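Local coordinates for protein pectinesterase inhibitor (Actinidia chinensis, PDB 1XG2) that inhibits pectin methylesterase by forming a protein-protein complex with the enzyme, and may take part in regulating fruit ripening, at residues F40-A45 and D141-I146. Numbering follows the deposited sequence.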
loop_
_atom_site.group_PDB
_atom_site.type_symbol
_atom_site.label_atom_id
_atom_site.label_comp_id
_atom_site.label_asym_id
_atom_site.label_seq_id
_atom_site.Cartn_x
_atom_site.Cartn_y
_atom_site.Cartn_z
ATOM N N PHE B 40 3.518 -26.114 -2.247
ATOM C CA PHE B 40 4.938 -26.362 -2.438
ATOM C C PHE B 40 5.639 -25.046 -2.739
ATOM O O PHE B 40 6.708 -24.749 -2.189
ATOM C CB PHE B 40 5.147 -27.356 -3.588
ATOM C CG PHE B 40 6.572 -27.715 -3.816
ATOM C CD1 PHE B 40 7.194 -28.657 -3.011
ATOM C CD2 PHE B 40 7.304 -27.096 -4.816
ATOM C CE1 PHE B 40 8.532 -28.992 -3.206
ATOM C CE2 PHE B 40 8.650 -27.419 -5.006
ATOM C CZ PHE B 40 9.256 -28.377 -4.206
ATOM N N SER B 41 5.005 -24.265 -3.600
ATOM C CA SER B 41 5.577 -23.009 -4.058
ATOM C C SER B 41 5.597 -21.979 -2.934
ATOM O O SER B 41 6.539 -21.214 -2.774
ATOM C CB SER B 41 4.729 -22.495 -5.222
ATOM O OG SER B 41 5.122 -23.352 -6.435
ATOM N N ILE B 42 4.607 -21.973 -2.041
ATOM C CA ILE B 42 4.657 -21.071 -0.885
ATOM C C ILE B 42 5.825 -21.479 0.014
ATOM O O ILE B 42 6.563 -20.634 0.477
ATOM C CB ILE B 42 3.321 -21.066 -0.083
ATOM C CG1 ILE B 42 2.171 -20.523 -0.921
ATOM C CG2 ILE B 42 3.448 -20.216 1.187
ATOM C CD1 ILE B 42 0.793 -20.879 -0.346
ATOM N N ASP B 43 5.989 -22.774 0.239
ATOM C CA ASP B 43 7.066 -23.283 1.090
ATOM C C ASP B 43 8.426 -22.834 0.574
ATOM O O ASP B 43 9.265 -22.395 1.350
ATOM C CB ASP B 43 7.044 -24.811 1.159
ATOM C CG ASP B 43 5.908 -25.357 2.013
ATOM O OD1 ASP B 43 5.137 -24.572 2.639
ATOM O OD2 ASP B 43 5.708 -26.587 2.089
ATOM N N ILE B 44 8.616 -22.921 -0.741
ATOM C CA ILE B 44 9.851 -22.501 -1.387
ATOM C C ILE B 44 10.089 -21.008 -1.203
ATOM O O ILE B 44 11.201 -20.590 -0.876
ATOM C CB ILE B 44 9.806 -22.836 -2.905
ATOM C CG1 ILE B 44 9.836 -24.353 -3.131
ATOM C CG2 ILE B 44 10.956 -22.189 -3.629
ATOM C CD1 ILE B 44 11.172 -24.988 -2.907
ATOM N N ALA B 45 9.043 -20.208 -1.425
ATOM C CA ALA B 45 9.157 -18.772 -1.285
ATOM C C ALA B 45 9.459 -18.362 0.154
ATOM O O ALA B 45 10.317 -17.515 0.381
ATOM C CB ALA B 45 7.905 -18.087 -1.780
ATOM N N ASP B 141 5.989 -14.902 -7.472
ATOM C CA ASP B 141 5.231 -14.855 -8.712
ATOM C C ASP B 141 4.669 -16.236 -9.095
ATOM O O ASP B 141 3.584 -16.323 -9.662
ATOM C CB ASP B 141 6.084 -14.289 -9.831
ATOM C CG ASP B 141 5.259 -13.733 -10.954
ATOM O OD1 ASP B 141 4.202 -13.110 -10.696
ATOM O OD2 ASP B 141 5.602 -13.846 -12.130
ATOM N N ILE B 142 5.379 -17.312 -8.764
ATOM C CA ILE B 142 4.843 -18.652 -8.977
ATOM C C ILE B 142 3.550 -18.795 -8.169
ATOM O O ILE B 142 2.545 -19.291 -8.654
ATOM C CB ILE B 142 5.854 -19.770 -8.594
ATOM C CG1 ILE B 142 7.159 -19.652 -9.383
ATOM C CG2 ILE B 142 5.269 -21.131 -8.921
ATOM C CD1 ILE B 142 8.287 -20.475 -8.805
ATOM N N VAL B 143 3.587 -18.337 -6.927
ATOM C CA VAL B 143 2.425 -18.417 -6.066
ATOM C C VAL B 143 1.288 -17.583 -6.620
ATOM O O VAL B 143 0.153 -18.024 -6.628
ATOM C CB VAL B 143 2.740 -17.947 -4.631
ATOM C CG1 VAL B 143 1.494 -18.030 -3.762
ATOM C CG2 VAL B 143 3.860 -18.778 -4.041
ATOM N N LEU B 144 1.595 -16.384 -7.093
ATOM C CA LEU B 144 0.572 -15.504 -7.652
ATOM C C LEU B 144 -0.099 -16.146 -8.870
ATOM O O LEU B 144 -1.313 -16.098 -9.012
ATOM C CB LEU B 144 1.178 -14.146 -8.034
ATOM C CG LEU B 144 1.627 -13.275 -6.862
ATOM C CD1 LEU B 144 2.482 -12.102 -7.323
ATOM C CD2 LEU B 144 0.400 -12.742 -6.100
ATOM N N VAL B 145 0.696 -16.765 -9.744
ATOM C CA VAL B 145 0.150 -17.371 -10.955
ATOM C C VAL B 145 -0.798 -18.515 -10.575
ATOM O O VAL B 145 -1.902 -18.644 -11.114
ATOM C CB VAL B 145 1.268 -17.857 -11.889
ATOM C CG1 VAL B 145 0.705 -18.796 -12.989
ATOM C CG2 VAL B 145 1.959 -16.676 -12.520
ATOM N N ILE B 146 -0.389 -19.320 -9.614
ATOM C CA ILE B 146 -1.204 -20.436 -9.193
ATOM C C ILE B 146 -2.499 -19.896 -8.563
ATOM O O ILE B 146 -3.585 -20.414 -8.840
ATOM C CB ILE B 146 -0.400 -21.347 -8.242
ATOM C CG1 ILE B 146 0.699 -22.088 -9.014
ATOM C CG2 ILE B 146 -1.290 -22.371 -7.574
ATOM C CD1 ILE B 146 1.650 -22.852 -8.122
#
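Inside the four-helix bundle of the inhibitor, helices 34-60 and 127-149 pack antiparallel through segments 40-45 and 141-146, whose axes cross at -157° and approach to 8.9 Å. The contact is buried and built from van der Waals packing around one small residue, S41, set opposite V143 with their CA atoms 5.9 Å apart.

V143 packs with both of its methyls. V143 CG2, beside its own backbone N, lies over the backbone of S41, 3.8 Å from S41 C and equally near S41 O. The apolar pair is made by V143 CG1, anti to the backbone N (chi1 179°), which meets I42 CG1 at 3.8 Å, the two side chains crossing at about a right angle. I42 itself leans on A89 and L93 of helix 66-95, while V143 also touches A105 of helix 98-118, so this pair joins all four helices of the bundle.

The polar part is a buried hydroxyl among methyl groups. In one of the two conformers modelled for S41, OG turns beside its own backbone N (chi1 -76°) and hydrogen-bonds L37 O within its own helix. Across the interface it meets only carbon: I146 CD1 lies 3.9 Å from S41 OG, and I142 CG2 comes within 3.3 Å of the same oxygen.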